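Local coordinates for protein intradiol ring-cleavage dioxygenase (Streptomyces sp. SirexAA-E, PDB 4ILV) that probably catalyses the iron(III)-dependent intradiol ring cleavage of catechol-type aromatic compounds, as a secreted dioxygenase fused to a carbohydrate-binding module, at residues Pro78-Asp90 with Phe102-Leu116. Sequence-based numbering, arbitrary orientation. Where two conformers were deposited one is given.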
ATOM      1  N   PRO A  78      -0.056  16.410   9.584  1.00 35.65           N
ATOM      2  CA  PRO A  78       0.242  14.983   9.714  1.00 33.27           C
ATOM      3  C   PRO A  78      -0.633  14.331  10.783  1.00 35.81           C
ATOM      4  O   PRO A  78      -0.954  14.975  11.780  1.00 32.61           O
ATOM      5  CB  PRO A  78       1.709  14.968  10.151  1.00 31.23           C
ATOM      6  CG  PRO A  78       2.243  16.316   9.833  1.00 34.97           C
ATOM      7  CD  PRO A  78       1.086  17.252   9.979  1.00 33.36           C
ATOM      8  N   LEU A  79      -1.019  13.075  10.571  1.00 30.58           N
ATOM      9  CA  LEU A  79      -1.827  12.351  11.554  1.00 29.87           C
ATOM     10  C   LEU A  79      -1.026  11.252  12.231  1.00 38.10           C
ATOM     11  O   LEU A  79      -0.417  10.403  11.569  1.00 30.13           O
ATOM     12  CB  LEU A  79      -3.056  11.730  10.896  1.00 36.25           C
ATOM     13  CG  LEU A  79      -4.212  12.650  10.533  1.00 36.82           C
ATOM     14  CD1 LEU A  79      -5.286  11.866   9.792  1.00 33.21           C
ATOM     15  CD2 LEU A  79      -4.772  13.297  11.796  1.00 39.14           C
ATOM     16  N   THR A  80      -1.064  11.249  13.555  1.00 35.36           N
ATOM     17  CA  THR A  80      -0.286  10.305  14.337  1.00 40.40           C
ATOM     18  C   THR A  80      -1.153   9.097  14.736  1.00 41.15           C
ATOM     19  O   THR A  80      -2.372   9.205  14.860  1.00 35.64           O
ATOM     20  CB  THR A  80       0.311  11.003  15.584  1.00 45.35           C
ATOM     21  OG1 THR A  80       1.354  10.200  16.144  1.00 54.85           O
ATOM     22  CG2 THR A  80      -0.765  11.264  16.627  1.00 44.19           C
ATOM     23  N   GLY A  81      -0.527   7.935  14.896  1.00 42.31           N
ATOM     24  CA  GLY A  81      -1.242   6.751  15.336  1.00 39.57           C
ATOM     25  C   GLY A  81      -2.216   6.166  14.323  1.00 33.07           C
ATOM     26  O   GLY A  81      -3.120   5.414  14.682  1.00 34.87           O
ATOM     27  N   VAL A  82      -2.043   6.495  13.052  1.00 30.20           N
ATOM     28  CA  VAL A  82      -2.902   5.905  12.032  1.00 28.16           C
ATOM     29  C   VAL A  82      -2.455   4.485  11.753  1.00 28.63           C
ATOM     30  O   VAL A  82      -1.271   4.247  11.537  1.00 28.05           O
ATOM     31  CB  VAL A  82      -2.868   6.702  10.730  1.00 29.28           C
ATOM     32  CG1 VAL A  82      -3.720   6.011   9.654  1.00 27.45           C
ATOM     33  CG2 VAL A  82      -3.330   8.145  10.982  1.00 33.63           C
ATOM     34  N   LEU A  83      -3.403   3.549  11.756  1.00 33.30           N
ATOM     35  CA  LEU A  83      -3.134   2.157  11.383  1.00 29.53           C
ATOM     36  C   LEU A  83      -3.099   1.997   9.855  1.00 29.91           C
ATOM     37  O   LEU A  83      -4.048   2.360   9.162  1.00 29.14           O
ATOM     38  CB  LEU A  83      -4.196   1.244  12.009  1.00 32.91           C
ATOM     39  CG  LEU A  83      -4.238  -0.277  11.776  1.00 42.26           C
ATOM     40  CD1 LEU A  83      -4.849  -0.693  10.441  1.00 53.63           C
ATOM     41  CD2 LEU A  83      -2.859  -0.891  11.964  1.00 34.21           C
ATOM     42  N   LEU A  84      -1.987   1.478   9.334  1.00 24.58           N
ATOM     43  CA  LEU A  84      -1.876   1.119   7.926  1.00 28.97           C
ATOM     44  C   LEU A  84      -1.598  -0.385   7.789  1.00 25.81           C
ATOM     45  O   LEU A  84      -0.585  -0.869   8.265  1.00 26.67           O
ATOM     46  CB  LEU A  84      -0.755   1.909   7.258  1.00 22.57           C
ATOM     47  CG  LEU A  84      -0.989   3.425   7.224  1.00 28.04           C
ATOM     48  CD1 LEU A  84       0.283   4.128   6.821  1.00 25.82           C
ATOM     49  CD2 LEU A  84      -2.102   3.736   6.233  1.00 23.73           C
ATOM     50  N   ASP A  85      -2.503  -1.099   7.142  1.00 26.41           N
ATOM     51  CA  ASP A  85      -2.438  -2.551   7.043  1.00 25.22           C
ATOM     52  C   ASP A  85      -2.300  -2.903   5.570  1.00 24.72           C
ATOM     53  O   ASP A  85      -3.251  -2.758   4.806  1.00 25.38           O
ATOM     54  CB  ASP A  85      -3.717  -3.143   7.642  1.00 24.38           C
ATOM     55  CG  ASP A  85      -3.689  -4.679   7.752  1.00 31.70           C
ATOM     56  OD1 ASP A  85      -2.602  -5.286   7.625  1.00 28.71           O
ATOM     57  OD2 ASP A  85      -4.768  -5.274   7.987  1.00 29.44           O
ATOM     58  N   PHE A  86      -1.110  -3.347   5.173  1.00 21.12           N
ATOM     59  CA  PHE A  86      -0.810  -3.614   3.768  1.00 19.96           C
ATOM     60  C   PHE A  86      -0.896  -5.108   3.447  1.00 24.38           C
ATOM     61  O   PHE A  86      -0.543  -5.948   4.272  1.00 26.00           O
ATOM     62  CB  PHE A  86       0.608  -3.142   3.434  1.00 18.61           C
ATOM     63  CG  PHE A  86       0.792  -1.637   3.431  1.00 20.79           C
ATOM     64  CD1 PHE A  86       0.491  -0.901   2.300  1.00 20.00           C
ATOM     65  CD2 PHE A  86       1.316  -0.981   4.531  1.00 22.41           C
ATOM     66  CE1 PHE A  86       0.695   0.464   2.266  1.00 19.16           C
ATOM     67  CE2 PHE A  86       1.526   0.393   4.512  1.00 29.84           C
ATOM     68  CZ  PHE A  86       1.214   1.116   3.384  1.00 24.18           C
ATOM     69  N   TRP A  87      -1.380  -5.441   2.257  1.00 27.37           N
ATOM     70  CA  TRP A  87      -1.199  -6.795   1.737  1.00 26.01           C
ATOM     71  C   TRP A  87      -1.066  -6.754   0.208  1.00 28.04           C
ATOM     72  O   TRP A  87      -1.475  -5.774  -0.424  1.00 23.20           O
ATOM     73  CB  TRP A  87      -2.302  -7.756   2.224  1.00 22.67           C
ATOM     74  CG  TRP A  87      -3.655  -7.541   1.621  1.00 21.26           C
ATOM     75  CD1 TRP A  87      -4.252  -8.309   0.654  1.00 23.92           C
ATOM     76  CD2 TRP A  87      -4.596  -6.513   1.954  1.00 17.16           C
ATOM     77  NE1 TRP A  87      -5.495  -7.812   0.358  1.00 24.21           N
ATOM     78  CE2 TRP A  87      -5.735  -6.713   1.142  1.00 23.22           C
ATOM     79  CE3 TRP A  87      -4.578  -5.431   2.841  1.00 26.92           C
ATOM     80  CZ2 TRP A  87      -6.848  -5.872   1.192  1.00 22.84           C
ATOM     81  CZ3 TRP A  87      -5.689  -4.593   2.891  1.00 26.12           C
ATOM     82  CH2 TRP A  87      -6.807  -4.821   2.071  1.00 22.39           C
ATOM     83  N   GLN A  88      -0.479  -7.798  -0.378  1.00 25.54           N
ATOM     84  CA  GLN A  88      -0.129  -7.771  -1.800  1.00 22.33           C
ATOM     85  C   GLN A  88       0.294  -9.139  -2.285  1.00 21.76           C
ATOM     86  O   GLN A  88       0.593 -10.021  -1.482  1.00 20.79           O
ATOM     87  CB  GLN A  88       1.054  -6.834  -2.042  1.00 15.27           C
ATOM     88  CG  GLN A  88       2.365  -7.371  -1.428  1.00 19.39           C
ATOM     89  CD  GLN A  88       3.589  -6.593  -1.848  1.00 21.92           C
ATOM     90  OE1 GLN A  88       3.910  -5.552  -1.270  1.00 23.23           O
ATOM     91  NE2 GLN A  88       4.290  -7.093  -2.859  1.00 20.85           N
ATOM     92  N   ALA A  89       0.366  -9.296  -3.602  1.00 23.32           N
ATOM     93  CA  ALA A  89       0.879 -10.537  -4.180  1.00 22.52           C
ATOM     94  C   ALA A  89       2.397 -10.555  -4.128  1.00 24.50           C
ATOM     95  O   ALA A  89       3.033  -9.496  -4.039  1.00 24.72           O
ATOM     96  CB  ALA A  89       0.403 -10.686  -5.620  1.00 26.81           C
ATOM     97  N   ASP A  90       2.980 -11.754  -4.196  1.00 26.95           N
ATOM     98  CA  ASP A  90       4.427 -11.892  -4.271  1.00 19.76           C
ATOM     99  C   ASP A  90       4.898 -11.588  -5.691  1.00 20.61           C
ATOM    100  O   ASP A  90       4.097 -11.158  -6.521  1.00 24.62           O
ATOM    101  CB  ASP A  90       4.900 -13.274  -3.763  1.00 19.98           C
ATOM    102  CG  ASP A  90       4.420 -14.444  -4.624  1.00 26.30           C
ATOM    103  OD1 ASP A  90       3.972 -14.249  -5.782  1.00 21.45           O
ATOM    104  OD2 ASP A  90       4.517 -15.589  -4.116  1.00 27.80           O
ATOM    105  N   PHE A 102       3.762 -11.382   2.947  1.00 23.93           N
ATOM    106  CA  PHE A 102       3.329 -10.171   2.257  1.00 23.47           C
ATOM    107  C   PHE A 102       2.077  -9.553   2.829  1.00 25.00           C
ATOM    108  O   PHE A 102       1.291  -8.920   2.118  1.00 29.24           O
ATOM    109  CB  PHE A 102       3.222 -10.400   0.749  1.00 23.70           C
ATOM    110  CG  PHE A 102       4.552 -10.541   0.103  1.00 27.67           C
ATOM    111  CD1 PHE A 102       5.329  -9.415  -0.135  1.00 29.60           C
ATOM    112  CD2 PHE A 102       5.061 -11.788  -0.212  1.00 27.21           C
ATOM    113  CE1 PHE A 102       6.573  -9.528  -0.706  1.00 30.58           C
ATOM    114  CE2 PHE A 102       6.319 -11.915  -0.787  1.00 25.53           C
ATOM    115  CZ  PHE A 102       7.077 -10.783  -1.033  1.00 26.32           C
ATOM    116  N   ARG A 103       1.922  -9.734   4.135  1.00 23.45           N
ATOM    117  CA  ARG A 103       0.888  -9.074   4.913  1.00 24.57           C
ATOM    118  C   ARG A 103       1.575  -8.481   6.143  1.00 26.19           C
ATOM    119  O   ARG A 103       2.357  -9.155   6.815  1.00 25.45           O
ATOM    120  CB  ARG A 103      -0.197 -10.073   5.333  1.00 25.04           C
ATOM    121  CG  ARG A 103      -0.734 -10.916   4.174  1.00 26.48           C
ATOM    122  CD  ARG A 103      -1.853 -11.841   4.612  1.00 25.21           C
ATOM    123  NE  ARG A 103      -2.362 -12.646   3.506  1.00 28.55           N
ATOM    124  CZ  ARG A 103      -3.301 -12.239   2.655  1.00 34.52           C
ATOM    125  NH1 ARG A 103      -3.710 -13.051   1.681  1.00 27.26           N
ATOM    126  NH2 ARG A 103      -3.830 -11.017   2.767  1.00 32.69           N
ATOM    127  N   GLY A 104       1.306  -7.217   6.432  1.00 22.50           N
ATOM    128  CA  GLY A 104       1.878  -6.588   7.611  1.00 22.88           C
ATOM    129  C   GLY A 104       1.305  -5.198   7.848  1.00 27.24           C
ATOM    130  O   GLY A 104       1.010  -4.486   6.895  1.00 27.08           O
ATOM    131  N   HIS A 105       1.153  -4.810   9.113  1.00 25.75           N
ATOM    132  CA  HIS A 105       0.608  -3.493   9.436  1.00 27.97           C
ATOM    133  C   HIS A 105       1.555  -2.671  10.298  1.00 29.89           C
ATOM    134  O   HIS A 105       2.494  -3.208  10.909  1.00 26.31           O
ATOM    135  CB  HIS A 105      -0.753  -3.613  10.132  1.00 25.90           C
ATOM    136  CG  HIS A 105      -0.682  -4.164  11.526  1.00 27.56           C
ATOM    137  ND1 HIS A 105      -0.907  -5.495  11.816  1.00 26.88           N
ATOM    138  CD2 HIS A 105      -0.434  -3.558  12.710  1.00 29.25           C
ATOM    139  CE1 HIS A 105      -0.782  -5.685  13.118  1.00 29.61           C
ATOM    140  NE2 HIS A 105      -0.494  -4.525  13.682  1.00 29.79           N
ATOM    141  N   GLN A 106       1.273  -1.371  10.362  1.00 24.11           N
ATOM    142  CA  GLN A 106       2.089  -0.425  11.113  1.00 26.54           C
ATOM    143  C   GLN A 106       1.254   0.778  11.529  1.00 28.66           C
ATOM    144  O   GLN A 106       0.130   0.952  11.065  1.00 30.64           O
ATOM    145  CB  GLN A 106       3.264   0.056  10.264  1.00 31.71           C
ATOM    146  CG  GLN A 106       2.835   0.837   9.018  1.00 25.49           C
ATOM    147  CD  GLN A 106       4.000   1.193   8.128  1.00 27.27           C
ATOM    148  OE1 GLN A 106       4.616   2.248   8.286  1.00 28.79           O
ATOM    149  NE2 GLN A 106       4.306   0.319   7.171  1.00 23.88           N
ATOM    150  N   PHE A 107       1.815   1.602  12.409  1.00 30.26           N
ATOM    151  CA  PHE A 107       1.165   2.826  12.871  1.00 31.78           C
ATOM    152  C   PHE A 107       2.034   4.025  12.535  1.00 36.37           C
ATOM    153  O   PHE A 107       3.267   3.943  12.608  1.00 32.41           O
ATOM    154  CB  PHE A 107       0.922   2.771  14.380  1.00 29.55           C
ATOM    155  CG  PHE A 107      -0.055   1.714  14.787  1.00 30.92           C
ATOM    156  CD1 PHE A 107      -1.395   2.023  14.967  1.00 35.83           C
ATOM    157  CD2 PHE A 107       0.358   0.404  14.967  1.00 36.46           C
ATOM    158  CE1 PHE A 107      -2.309   1.044  15.335  1.00 37.34           C
ATOM    159  CE2 PHE A 107      -0.550  -0.579  15.331  1.00 36.56           C
ATOM    160  CZ  PHE A 107      -1.885  -0.254  15.517  1.00 36.54           C
ATOM    161  N   THR A 108       1.410   5.134  12.138  1.00 30.76           N
ATOM    162  CA  THR A 108       2.194   6.318  11.814  1.00 26.84           C
ATOM    163  C   THR A 108       2.770   6.915  13.083  1.00 34.39           C
ATOM    164  O   THR A 108       2.114   6.933  14.132  1.00 38.03           O
ATOM    165  CB  THR A 108       1.379   7.405  11.075  1.00 25.50           C
ATOM    166  OG1 THR A 108       0.226   7.755  11.848  1.00 26.01           O
ATOM    167  CG2 THR A 108       0.970   6.943   9.698  1.00 22.64           C
ATOM    168  N   GLY A 109       3.993   7.424  12.982  1.00 43.61           N
ATOM    169  CA  GLY A 109       4.634   8.050  14.122  1.00 46.25           C
ATOM    170  C   GLY A 109       4.211   9.491  14.335  1.00 51.19           C
ATOM    171  O   GLY A 109       3.223   9.966  13.765  1.00 48.28           O
ATOM    172  N   ALA A 110       4.969  10.186  15.175  1.00 54.36           N
ATOM    173  CA  ALA A 110       4.689  11.573  15.500  1.00 49.10           C
ATOM    174  C   ALA A 110       4.667  12.452  14.254  1.00 41.51           C
ATOM    175  O   ALA A 110       3.854  13.365  14.144  1.00 40.16           O
ATOM    176  CB  ALA A 110       5.713  12.090  16.492  1.00 55.48           C
ATOM    177  N   ASP A 111       5.537  12.155  13.297  1.00 39.11           N
ATOM    178  CA  ASP A 111       5.614  12.966  12.096  1.00 35.69           C
ATOM    179  C   ASP A 111       4.562  12.567  11.055  1.00 39.39           C
ATOM    180  O   ASP A 111       4.471  13.174   9.995  1.00 30.20           O
ATOM    181  CB  ASP A 111       7.030  12.917  11.507  1.00 39.80           C
ATOM    182  CG  ASP A 111       7.435  11.527  11.038  1.00 45.50           C
ATOM    183  OD1 ASP A 111       6.690  10.551  11.285  1.00 42.86           O
ATOM    184  OD2 ASP A 111       8.516  11.413  10.418  1.00 45.99           O
ATOM    185  N   GLY A 112       3.769  11.542  11.359  1.00 35.67           N
ATOM    186  CA  GLY A 112       2.734  11.092  10.441  1.00 28.08           C
ATOM    187  C   GLY A 112       3.247  10.266   9.270  1.00 29.82           C
ATOM    188  O   GLY A 112       2.520  10.007   8.305  1.00 26.31           O
ATOM    189  N   SER A 113       4.500   9.832   9.349  1.00 29.74           N
ATOM    190  CA  SER A 113       5.110   9.119   8.228  1.00 26.27           C
ATOM    191  C   SER A 113       4.861   7.624   8.277  1.00 26.77           C
ATOM    192  O   SER A 113       4.569   7.087   9.336  1.00 26.60           O
ATOM    193  CB  SER A 113       6.621   9.354   8.191  1.00 32.22           C
ATOM    194  OG  SER A 113       7.234   8.777   9.327  1.00 30.70           O
ATOM    195  N   PHE A 114       4.987   6.965   7.125  1.00 24.46           N
ATOM    196  CA  PHE A 114       5.042   5.494   7.079  1.00 25.33           C
ATOM    197  C   PHE A 114       6.128   5.041   6.106  1.00 29.04           C
ATOM    198  O   PHE A 114       6.553   5.820   5.246  1.00 23.81           O
ATOM    199  CB  PHE A 114       3.710   4.904   6.622  1.00 18.10           C
ATOM    200  CG  PHE A 114       3.421   5.142   5.162  1.00 19.95           C
ATOM    201  CD1 PHE A 114       3.713   4.167   4.210  1.00 24.05           C
ATOM    202  CD2 PHE A 114       2.852   6.338   4.743  1.00 24.96           C
ATOM    203  CE1 PHE A 114       3.466   4.390   2.859  1.00 23.28           C
ATOM    204  CE2 PHE A 114       2.590   6.571   3.387  1.00 27.98           C
ATOM    205  CZ  PHE A 114       2.891   5.589   2.447  1.00 25.04           C
ATOM    206  N   THR A 115       6.558   3.785   6.255  1.00 25.96           N
ATOM    207  CA  THR A 115       7.468   3.149   5.315  0.67 27.13           C
ATOM    208  C   THR A 115       7.121   1.682   5.163  1.00 23.82           C
ATOM    209  O   THR A 115       6.811   1.009   6.145  1.00 30.08           O
ATOM    210  CB  THR A 115       8.925   3.208   5.783  0.67 26.75           C
ATOM    211  OG1 THR A 115       9.184   4.474   6.393  0.67 35.93           O
ATOM    212  CG2 THR A 115       9.842   3.025   4.604  0.67 17.87           C
ATOM    213  N   LEU A 116       7.196   1.189   3.933  1.00 17.46           N
ATOM    214  CA  LEU A 116       6.925  -0.222   3.659  1.00 21.00           C
ATOM    215  C   LEU A 116       8.027  -0.773   2.787  1.00 23.21           C
ATOM    216  O   LEU A 116       8.197  -0.331   1.653  1.00 24.67           O
ATOM    217  CB  LEU A 116       5.605  -0.387   2.926  1.00 20.24           C
ATOM    218  CG  LEU A 116       5.256  -1.851   2.602  1.00 23.37           C
ATOM    219  CD1 LEU A 116       4.880  -2.592   3.860  1.00 23.11           C
ATOM    220  CD2 LEU A 116       4.127  -1.897   1.609  1.00 15.88           C
TER
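Thr108 OG1 is gripped twice by the 78-90 segment: it donates to Leu79 O at 2.7 Å and accepts from Val82 N at 2.9 Å. Its chi1 of 56° sets the hydroxyl between backbone N and carbonyl carbon, turned into the bend at Thr80-Gly81, while Gly81 N bonds to Thr108 O. From there on, strands 83-87 and 103-107 pair antiparallel; the Leu84 N-H points almost straight at Gln106 O (175° at the hydrogen). On one face, Leu83 CD2 lies over the Phe107 ring, 4.0 Å from its centroid, and the Asp85 carboxylate stands nearly perpendicular to the His105 ring (88° between planes), Asp85 OD1 and His105 ND1 both hydrogen-bonding to Ser49 OG. On the other face Leu84 and Phe86 meet strand 113-116: Leu116 CD2 rests over one face of the Phe86 ring, offset toward its rim, a CH-pi contact, Phe86 CZ is 4.0 Å from Phe114 CE1, and Leu84 CD1 comes within 3.5 Å of Phe114 CB. Between the layers, Gln106 NE2 donates to Thr115 O (2.8 Å) and OE1 accepts from Thr115 N. Strand 103-107 thus edges one sheet of the beta sandwich, 83-87 lies between it and 130-136, whose iron ligand His132 stacks on Trp87, and 113-119 belongs to the opposing sheet.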